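Local atomic coordinates of polyketide synthase PksR (Bacillus subtilis, PDB entry 4U3V), a protein that takes part in intermediate steps of synthesis of the antibiotic polyketide bacillaene, this chain being its double-hotdog enoyl-isomerase domain. Residues 33-41 / 197-205; 92-100 / 111-122. All blocks are in the same frame, centred on the assembly; numbering follows the deposited sequence.

Contact 1 ties the N-terminal hotdog to the C-terminal one, whereas contact 2 lies wholly within the N-terminal hotdog. Along the chain, contact 2 is nested inside the long loop closed by contact 1: 33-41 comes first, then 92-100 and 111-122, and finally 197-205. The two centres are about 15 Å apart, on the same side of the chain's centre, and strand 31-36 connects them. It runs antiparallel to strand 94-102, with backbone bonds joining Asp33 to Leu97 and Phe35 to Ile95. Strand 31-36, outermost within this chain, thus pairs with the hairpin of contact 2 while offering Asp33 and Phe35 to the second hotdog, which links the hairpin to the interface between the hotdogs.

Contact 1 (33-41 / 197-205); sequences DQFTYDEPY and NGHHYTVSP
The imidazole of His199 is held at both ends, its ND1 turned to Asp33 and its NE2 to Glu39. Both carboxylates meet the rim of the ring near its plane. Asp33 comes roughly at right angles to the histidine; with its CG anti to the backbone N (chi1 -158°), it presents OD2 to ND1 on the syn side at 2.7 Å, in a bond bent little from straight (165°). The anti lone pair of the same OD2 accepts the hydroxyl of Tyr201, with 2.6 Å between OH and OD2. Glu39 and His199 approach each other from opposite directions, the carboxylate turned only 28° from the imidazole plane, and Glu39 OE2 takes His199 NE2 at 2.7 Å.

A second shell fixes Glu39: OE1 accepts the backbone N of Thr36 at 2.8 Å, and a water links OE2 to Tyr41 N and to Asn197 OD1, although Asn197 is poorly ordered. Phe35 lies nearly parallel to the imidazole but slid aside, so that the rings barely overlap, with CE1 3.2 Å from His199 CE1. A flat apolar ring suits this place because its rim can lie against the imidazole without competing for the nitrogens. Farther along, the Tyr41 hydroxyl packs against Pro205 CB while bonding to Thr57 of helix 56-69.

The contact thus joins strand 31-36 of the N-terminal hotdog to the loop leading into helix 205-219 of the C-terminal one. Donation from both ring nitrogens to two carboxylates is consistent with a doubly protonated, cationic His199, which would partly offset the negative charge of Asp33 and Glu39.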
loop_
_atom_site.group_PDB
_atom_site.type_symbol
_atom_site.label_atom_id
_atom_site.label_comp_id
_atom_site.label_asym_id
_atom_site.label_seq_id
_atom_site.Cartn_x
_atom_site.Cartn_y
_atom_site.Cartn_z
ATOM N N ASP A 33 -3.220 0.514 -16.350
ATOM C CA ASP A 33 -4.305 1.310 -15.776
ATOM C C ASP A 33 -4.044 2.774 -16.209
ATOM O O ASP A 33 -2.986 3.102 -16.744
ATOM C CB ASP A 33 -4.326 1.169 -14.218
ATOM C CG ASP A 33 -5.702 1.517 -13.584
ATOM O OD1 ASP A 33 -6.605 2.056 -14.273
ATOM O OD2 ASP A 33 -5.898 1.257 -12.368
ATOM N N GLN A 34 -5.011 3.641 -15.957
ATOM C CA GLN A 34 -4.882 5.057 -16.341
ATOM C C GLN A 34 -5.521 5.871 -15.234
ATOM O O GLN A 34 -6.558 5.498 -14.690
ATOM C CB GLN A 34 -5.665 5.380 -17.620
ATOM C CG GLN A 34 -5.196 4.701 -18.874
ATOM C CD GLN A 34 -5.735 5.419 -20.099
ATOM O OE1 GLN A 34 -6.743 6.116 -20.027
ATOM N NE2 GLN A 34 -5.058 5.245 -21.216
ATOM N N PHE A 35 -4.921 7.022 -14.949
ATOM C CA PHE A 35 -5.414 7.882 -13.854
ATOM C C PHE A 35 -5.540 9.303 -14.382
ATOM O O PHE A 35 -4.617 9.829 -15.001
ATOM C CB PHE A 35 -4.444 7.870 -12.672
ATOM C CG PHE A 35 -4.376 6.550 -11.995
ATOM C CD1 PHE A 35 -5.330 6.218 -11.050
ATOM C CD2 PHE A 35 -3.470 5.580 -12.422
ATOM C CE1 PHE A 35 -5.323 4.947 -10.438
ATOM C CE2 PHE A 35 -3.471 4.314 -11.819
ATOM C CZ PHE A 35 -4.402 3.998 -10.848
ATOM N N THR A 36 -6.692 9.908 -14.143
ATOM C CA THR A 36 -6.953 11.249 -14.710
ATOM C C THR A 36 -7.012 12.316 -13.592
ATOM O O THR A 36 -7.310 12.027 -12.434
ATOM C CB THR A 36 -8.251 11.227 -15.532
ATOM O OG1 THR A 36 -8.364 12.449 -16.285
ATOM C CG2 THR A 36 -9.455 11.071 -14.646
ATOM N N TYR A 37 -6.699 13.563 -13.932
ATOM C CA TYR A 37 -6.559 14.621 -12.930
ATOM C C TYR A 37 -7.784 14.681 -12.041
ATOM O O TYR A 37 -7.679 14.858 -10.824
ATOM C CB TYR A 37 -6.382 15.983 -13.623
ATOM C CG TYR A 37 -6.162 17.141 -12.680
ATOM C CD1 TYR A 37 -4.917 17.334 -12.065
ATOM C CD2 TYR A 37 -7.149 18.114 -12.491
ATOM C CE1 TYR A 37 -4.684 18.419 -11.235
ATOM C CE2 TYR A 37 -6.937 19.179 -11.620
ATOM C CZ TYR A 37 -5.704 19.326 -11.010
ATOM O OH TYR A 37 -5.437 20.424 -10.212
ATOM N N ASP A 38 -8.955 14.606 -12.650
ATOM C CA ASP A 38 -10.176 14.971 -11.937
ATOM C C ASP A 38 -10.849 13.843 -11.150
ATOM O O ASP A 38 -11.837 14.093 -10.481
ATOM C CB ASP A 38 -11.207 15.577 -12.887
ATOM C CG ASP A 38 -10.857 16.991 -13.316
ATOM O OD1 ASP A 38 -10.083 17.666 -12.605
ATOM O OD2 ASP A 38 -11.359 17.427 -14.375
ATOM N N GLU A 39 -10.390 12.597 -11.268
ATOM C CA GLU A 39 -11.097 11.516 -10.574
ATOM C C GLU A 39 -10.765 11.469 -9.051
ATOM O O GLU A 39 -9.711 11.963 -8.624
ATOM C CB GLU A 39 -10.786 10.175 -11.240
ATOM C CG GLU A 39 -9.351 9.723 -11.049
ATOM C CD GLU A 39 -9.135 8.358 -11.647
ATOM O OE1 GLU A 39 -8.542 8.281 -12.745
ATOM O OE2 GLU A 39 -9.628 7.362 -11.062
ATOM N N PRO A 40 -11.677 10.918 -8.224
ATOM C CA PRO A 40 -11.491 11.024 -6.760
ATOM C C PRO A 40 -10.201 10.366 -6.236
ATOM O O PRO A 40 -9.568 10.897 -5.334
ATOM C CB PRO A 40 -12.728 10.313 -6.191
ATOM C CG PRO A 40 -13.772 10.437 -7.257
ATOM C CD PRO A 40 -13.054 10.523 -8.584
ATOM N N TYR A 41 -9.749 9.289 -6.878
ATOM C CA TYR A 41 -8.467 8.666 -6.489
ATOM C C TYR A 41 -7.281 9.648 -6.591
ATOM O O TYR A 41 -6.321 9.561 -5.819
ATOM C CB TYR A 41 -8.222 7.449 -7.378
ATOM C CG TYR A 41 -7.085 6.552 -6.913
ATOM C CD1 TYR A 41 -7.326 5.517 -6.025
ATOM C CD2 TYR A 41 -5.784 6.732 -7.388
ATOM C CE1 TYR A 41 -6.303 4.658 -5.641
ATOM C CE2 TYR A 41 -4.767 5.858 -7.044
ATOM C CZ TYR A 41 -5.028 4.842 -6.140
ATOM O OH TYR A 41 -4.030 3.926 -5.820
ATOM N N ASN A 197 -13.238 4.399 -9.356
ATOM C CA ASN A 197 -14.183 4.134 -10.432
ATOM C C ASN A 197 -13.554 3.428 -11.626
ATOM O O ASN A 197 -12.807 4.022 -12.405
ATOM C CB ASN A 197 -14.941 5.403 -10.850
ATOM C CG ASN A 197 -14.032 6.604 -11.007
ATOM O OD1 ASN A 197 -13.918 7.431 -10.104
ATOM N ND2 ASN A 197 -13.390 6.715 -12.166
ATOM N N GLY A 198 -13.875 2.149 -11.765
ATOM C CA GLY A 198 -13.102 1.268 -12.618
ATOM C C GLY A 198 -11.619 1.391 -12.357
ATOM O O GLY A 198 -10.871 1.848 -13.229
ATOM N N HIS A 199 -11.239 1.194 -11.094
ATOM C CA HIS A 199 -9.995 0.527 -10.772
ATOM C C HIS A 199 -10.195 -0.756 -10.018
ATOM O O HIS A 199 -10.415 -0.737 -8.807
ATOM C CB HIS A 199 -9.104 1.458 -9.960
ATOM C CG HIS A 199 -8.819 2.773 -10.652
ATOM N ND1 HIS A 199 -7.901 2.893 -11.639
ATOM C CD2 HIS A 199 -9.488 3.999 -10.585
ATOM C CE1 HIS A 199 -7.962 4.146 -12.149
ATOM N NE2 HIS A 199 -8.898 4.829 -11.470
ATOM N N HIS A 200 -10.083 -1.874 -10.732
ATOM C CA HIS A 200 -10.411 -3.184 -10.177
ATOM C C HIS A 200 -9.108 -3.857 -9.869
ATOM O O HIS A 200 -8.333 -4.146 -10.777
ATOM C CB HIS A 200 -11.155 -4.021 -11.233
ATOM C CG HIS A 200 -12.469 -3.416 -11.685
ATOM N ND1 HIS A 200 -13.601 -3.521 -10.960
ATOM C CD2 HIS A 200 -12.781 -2.609 -12.790
ATOM C CE1 HIS A 200 -14.594 -2.837 -11.575
ATOM N NE2 HIS A 200 -14.095 -2.291 -12.699
ATOM N N TYR A 201 -8.822 -4.064 -8.591
ATOM C CA TYR A 201 -7.585 -4.723 -8.180
ATOM C C TYR A 201 -7.881 -5.839 -7.195
ATOM O O TYR A 201 -8.763 -5.682 -6.337
ATOM C CB TYR A 201 -6.680 -3.719 -7.435
ATOM C CG TYR A 201 -5.988 -2.749 -8.365
ATOM C CD1 TYR A 201 -4.853 -3.137 -9.055
ATOM C CD2 TYR A 201 -6.512 -1.480 -8.596
ATOM C CE1 TYR A 201 -4.201 -2.262 -9.929
ATOM C CE2 TYR A 201 -5.916 -0.614 -9.527
ATOM C CZ TYR A 201 -4.731 -0.993 -10.136
ATOM O OH TYR A 201 -4.105 -0.172 -11.065
ATOM N N THR A 202 -7.132 -6.934 -7.295
ATOM C CA THR A 202 -7.300 -8.072 -6.364
ATOM C C THR A 202 -6.942 -7.642 -4.946
ATOM O O THR A 202 -7.702 -7.885 -4.003
ATOM C CB THR A 202 -6.397 -9.243 -6.752
ATOM O OG1 THR A 202 -6.779 -9.723 -8.043
ATOM C CG2 THR A 202 -6.478 -10.375 -5.701
ATOM N N VAL A 203 -5.833 -6.906 -4.833
ATOM C CA VAL A 203 -5.445 -6.286 -3.578
ATOM C C VAL A 203 -5.566 -4.773 -3.720
ATOM O O VAL A 203 -4.885 -4.174 -4.550
ATOM C CB VAL A 203 -4.005 -6.706 -3.199
ATOM C CG1 VAL A 203 -3.493 -5.911 -2.013
ATOM C CG2 VAL A 203 -3.940 -8.208 -2.923
ATOM N N SER A 204 -6.548 -4.199 -3.034
ATOM C CA SER A 204 -6.873 -2.789 -3.256
ATOM C C SER A 204 -5.680 -1.927 -2.850
ATOM O O SER A 204 -5.136 -2.123 -1.755
ATOM C CB SER A 204 -8.039 -2.398 -2.376
ATOM O OG SER A 204 -8.411 -1.042 -2.603
ATOM N N PRO A 205 -5.390 -0.876 -3.623
ATOM C CA PRO A 205 -4.452 0.146 -3.124
ATOM C C PRO A 205 -4.958 0.789 -1.859
ATOM O O PRO A 205 -4.154 1.305 -1.070
ATOM C CB PRO A 205 -4.397 1.191 -4.245
ATOM C CG PRO A 205 -5.395 0.784 -5.250
ATOM C CD PRO A 205 -5.854 -0.613 -4.995
HETATM O O HOH W 1 -11.215 7.653 -8.820
#

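Contact 2 (92-100 / 111-122)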
loop_
_atom_site.group_PDB
_atom_site.type_symbol
_atom_site.label_atom_id
_atom_site.label_comp_id
_atom_site.label_asym_id
_atom_site.label_seq_id
_atom_site.Cartn_x
_atom_site.Cartn_y
_atom_site.Cartn_z
ATOM N N GLY A 92 -6.016 18.571 -16.648
ATOM C CA GLY A 92 -6.221 18.040 -17.996
ATOM C C GLY A 92 -5.502 16.753 -18.397
ATOM O O GLY A 92 -5.744 16.231 -19.482
ATOM N N GLU A 93 -4.556 16.287 -17.586
ATOM C CA GLU A 93 -3.740 15.111 -17.948
ATOM C C GLU A 93 -4.365 13.766 -17.557
ATOM O O GLU A 93 -5.134 13.644 -16.558
ATOM C CB GLU A 93 -2.335 15.195 -17.330
ATOM C CG GLU A 93 -1.525 16.384 -17.825
ATOM C CD GLU A 93 -0.146 16.452 -17.231
ATOM O OE1 GLU A 93 0.112 15.800 -16.178
ATOM O OE2 GLU A 93 0.706 17.136 -17.857
ATOM N N THR A 94 -4.004 12.752 -18.347
ATOM C CA THR A 94 -4.307 11.369 -18.009
ATOM C C THR A 94 -3.014 10.608 -18.142
ATOM O O THR A 94 -2.368 10.680 -19.184
ATOM C CB THR A 94 -5.382 10.765 -18.954
ATOM O OG1 THR A 94 -6.632 11.450 -18.776
ATOM C CG2 THR A 94 -5.609 9.272 -18.613
ATOM N N ILE A 95 -2.571 9.960 -17.052
ATOM C CA ILE A 95 -1.328 9.198 -17.057
ATOM C C ILE A 95 -1.585 7.702 -17.183
ATOM O O ILE A 95 -2.344 7.149 -16.399
ATOM C CB ILE A 95 -0.561 9.374 -15.735
ATOM C CG1 ILE A 95 -0.315 10.859 -15.438
ATOM C CG2 ILE A 95 0.719 8.539 -15.750
ATOM C CD1 ILE A 95 0.063 11.676 -16.647
ATOM N N GLU A 96 -0.865 7.047 -18.101
ATOM C CA GLU A 96 -0.979 5.606 -18.298
ATOM C C GLU A 96 0.122 4.961 -17.475
ATOM O O GLU A 96 1.257 5.435 -17.483
ATOM C CB GLU A 96 -0.720 5.257 -19.777
ATOM C CG GLU A 96 -1.657 5.853 -20.814
ATOM C CD GLU A 96 -1.154 5.567 -22.239
ATOM O OE1 GLU A 96 -1.230 4.404 -22.682
ATOM O OE2 GLU A 96 -0.566 6.476 -22.858
ATOM N N LEU A 97 -0.208 3.863 -16.791
ATOM C CA LEU A 97 0.752 3.005 -16.151
ATOM C C LEU A 97 0.692 1.586 -16.716
ATOM O O LEU A 97 -0.365 1.099 -17.040
ATOM C CB LEU A 97 0.478 2.916 -14.651
ATOM C CG LEU A 97 1.004 4.085 -13.825
ATOM C CD1 LEU A 97 0.089 5.271 -14.047
ATOM C CD2 LEU A 97 1.072 3.669 -12.361
ATOM N N GLN A 98 1.846 0.933 -16.830
ATOM C CA GLN A 98 1.888 -0.464 -17.257
ATOM C C GLN A 98 2.830 -1.177 -16.304
ATOM O O GLN A 98 3.819 -0.586 -15.840
ATOM C CB GLN A 98 2.431 -0.580 -18.701
ATOM C CG GLN A 98 1.400 -0.184 -19.757
ATOM C CD GLN A 98 1.858 -0.395 -21.199
ATOM O OE1 GLN A 98 2.986 -0.807 -21.460
ATOM N NE2 GLN A 98 1.009 -0.003 -22.140
ATOM N N ALA A 99 2.616 -2.474 -16.115
ATOM C CA ALA A 99 3.467 -3.261 -15.206
ATOM C C ALA A 99 4.034 -4.367 -16.048
ATOM O O ALA A 99 3.278 -5.212 -16.495
ATOM C CB ALA A 99 2.655 -3.852 -14.070
ATOM N N LYS A 100 5.301 -4.228 -16.405
ATOM C CA LYS A 100 5.951 -5.066 -17.430
ATOM C C LYS A 100 6.949 -5.998 -16.757
ATOM O O LYS A 100 7.810 -5.532 -16.003
ATOM C CB LYS A 100 6.691 -4.182 -18.413
ATOM C CG LYS A 100 5.759 -3.259 -19.197
ATOM C CD LYS A 100 6.383 -1.899 -19.493
ATOM C CE LYS A 100 5.413 -1.009 -20.268
ATOM N NZ LYS A 100 5.992 0.298 -20.694
ATOM N N GLN A 111 8.726 -4.069 -13.766
ATOM C CA GLN A 111 8.891 -2.645 -13.931
ATOM C C GLN A 111 7.536 -1.949 -14.111
ATOM O O GLN A 111 6.818 -2.221 -15.062
ATOM C CB GLN A 111 9.728 -2.369 -15.166
ATOM C CG GLN A 111 11.138 -2.884 -15.031
ATOM C CD GLN A 111 12.116 -1.982 -15.731
ATOM O OE1 GLN A 111 12.607 -2.315 -16.809
ATOM N NE2 GLN A 111 12.336 -0.795 -15.171
ATOM N N ILE A 112 7.183 -1.091 -13.172
ATOM C CA ILE A 112 5.975 -0.295 -13.301
ATOM C C ILE A 112 6.372 1.026 -13.920
ATOM O O ILE A 112 7.059 1.843 -13.293
ATOM C CB ILE A 112 5.320 -0.003 -11.926
ATOM C CG1 ILE A 112 5.163 -1.272 -11.075
ATOM C CG2 ILE A 112 3.989 0.690 -12.132
ATOM C CD1 ILE A 112 4.533 -2.421 -11.795
ATOM N N MET A 113 5.898 1.260 -15.145
ATOM C CA MET A 113 6.292 2.437 -15.917
ATOM C C MET A 113 5.084 3.329 -16.081
ATOM O O MET A 113 3.941 2.860 -16.091
ATOM C CB MET A 113 6.762 2.019 -17.330
ATOM C CG MET A 113 7.684 0.806 -17.356
ATOM S SD MET A 113 9.328 1.338 -16.854
ATOM C CE MET A 113 9.866 2.359 -18.238
ATOM N N TYR A 114 5.334 4.624 -16.239
ATOM C CA TYR A 114 4.278 5.540 -16.580
ATOM C C TYR A 114 4.677 6.379 -17.768
ATOM O O TYR A 114 5.865 6.538 -18.055
ATOM C CB TYR A 114 3.935 6.452 -15.395
ATOM C CG TYR A 114 4.961 7.539 -15.119
ATOM C CD1 TYR A 114 4.718 8.854 -15.468
ATOM C CD2 TYR A 114 6.158 7.221 -14.505
ATOM C CE1 TYR A 114 5.648 9.840 -15.186
ATOM C CE2 TYR A 114 7.103 8.190 -14.227
ATOM C CZ TYR A 114 6.833 9.489 -14.574
ATOM O OH TYR A 114 7.753 10.446 -14.278
ATOM N N ARG A 115 3.677 6.869 -18.471
ATOM C CA ARG A 115 3.956 7.591 -19.709
ATOM C C ARG A 115 3.874 9.059 -19.405
ATOM O O ARG A 115 2.795 9.591 -19.121
ATOM C CB ARG A 115 3.003 7.162 -20.818
ATOM C CG ARG A 115 3.346 7.728 -22.186
ATOM C CD ARG A 115 2.468 7.058 -23.238
ATOM N NE ARG A 115 3.249 6.183 -24.105
ATOM C CZ ARG A 115 2.760 5.168 -24.818
ATOM N NH1 ARG A 115 1.486 4.792 -24.703
ATOM N NH2 ARG A 115 3.581 4.455 -25.574
ATOM N N GLU A 116 5.054 9.681 -19.386
ATOM C CA GLU A 116 5.233 11.094 -19.047
ATOM C C GLU A 116 4.581 11.928 -20.125
ATOM O O GLU A 116 5.003 11.874 -21.273
ATOM C CB GLU A 116 6.733 11.365 -19.032
ATOM C CG GLU A 116 7.192 12.643 -18.368
ATOM C CD GLU A 116 8.704 12.734 -18.372
ATOM O OE1 GLU A 116 9.309 12.468 -19.435
ATOM O OE2 GLU A 116 9.294 13.005 -17.305
ATOM N N PRO A 117 3.484 12.635 -19.792
ATOM C CA PRO A 117 2.747 13.317 -20.867
ATOM C C PRO A 117 3.570 14.393 -21.597
ATOM O O PRO A 117 3.371 14.588 -22.800
ATOM C CB PRO A 117 1.536 13.932 -20.147
ATOM C CG PRO A 117 1.422 13.179 -18.864
ATOM C CD PRO A 117 2.822 12.775 -18.483
ATOM N N SER A 118 4.546 14.991 -20.901
ATOM C CA SER A 118 5.564 15.888 -21.509
ATOM C C SER A 118 6.153 15.330 -22.802
ATOM O O SER A 118 6.200 16.007 -23.829
ATOM C CB SER A 118 6.730 16.156 -20.537
ATOM O OG SER A 118 6.338 16.060 -19.179
ATOM N N SER A 119 6.702 14.127 -22.708
ATOM C CA SER A 119 7.595 13.620 -23.730
ATOM C C SER A 119 6.933 12.479 -24.477
ATOM O O SER A 119 7.326 12.153 -25.597
ATOM C CB SER A 119 8.891 13.140 -23.089
ATOM O OG SER A 119 8.615 12.310 -21.973
ATOM N N GLY A 120 5.936 11.861 -23.843
ATOM C CA GLY A 120 5.357 10.624 -24.345
ATOM C C GLY A 120 6.274 9.431 -24.144
ATOM O O GLY A 120 6.063 8.370 -24.725
ATOM N N LEU A 121 7.269 9.586 -23.277
ATOM C CA LEU A 121 8.186 8.484 -22.997
ATOM C C LEU A 121 7.712 7.745 -21.735
ATOM O O LEU A 121 7.313 8.381 -20.756
ATOM C CB LEU A 121 9.599 9.019 -22.753
ATOM C CG LEU A 121 10.354 9.558 -23.974
ATOM C CD1 LEU A 121 11.657 10.226 -23.543
ATOM C CD2 LEU A 121 10.622 8.437 -24.970
ATOM N N TRP A 122 7.775 6.423 -21.779
ATOM C CA TRP A 122 7.781 5.601 -20.560
ATOM C C TRP A 122 8.951 5.865 -19.679
ATOM O O TRP A 122 10.096 5.893 -20.134
ATOM C CB TRP A 122 7.724 4.120 -20.903
ATOM C CG TRP A 122 6.502 3.738 -21.692
ATOM C CD1 TRP A 122 6.444 3.431 -23.055
ATOM C CD2 TRP A 122 5.151 3.526 -21.187
ATOM N NE1 TRP A 122 5.182 3.081 -23.414
ATOM C CE2 TRP A 122 4.342 3.149 -22.344
ATOM C CE3 TRP A 122 4.517 3.705 -19.946
ATOM C CZ2 TRP A 122 2.984 2.907 -22.245
ATOM C CZ3 TRP A 122 3.157 3.426 -19.850
ATOM C CH2 TRP A 122 2.395 3.068 -20.982
#
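Lys100 bends at chi2 (145°) and then runs extended, which carries its ammonium over the indole of Trp122; Glu96, extended beyond CG, lies alongside Arg115 and points the same way. These groups decorate one face of a beta hairpin, strands 94-102 and 108-116 of the N-terminal hotdog, with Trp122 supplied by the next strand. The hairpin is antiparallel: Gln98 with Met113 and Lys100 with Gln111 are hydrogen-bonded pairs, each joined by two backbone bonds, and Arg115 N adds one to Glu96 O at 3.0 Å.

Leu97, Ala99, Ile112 and Tyr114 occupy the other face. The first three are small or branched apolar chains that suit burial, and Leu97 CD2 touches Ile112 CG2 at 4.2 Å; Tyr114 packs its CB against Leu97 CG and adds an aromatic ring's bulk. Helix 56-69 continues the layer, sending Tyr58 against Leu97 and Ile112.

On the polar face the Gln98 amide approaches the broad indole, its CD 3.5 Å from Trp122 CH2. The indole lies between two cationic groups, the lysine centred over one face and Arg115 NE toward the rim of the other; Lys100 NZ and Arg115 NH2 are 6.8 Å apart. Glu96 OE2 lies at the guanidinium edge, in its plane, and forms a salt bridge with Arg115 NH1 (3.2 Å, N-H...O 174°), which should partly offset the arginine's charge. Lys100 NZ makes the cation-pi contact, 3.5 Å from the centroid of the five-membered ring of Trp122.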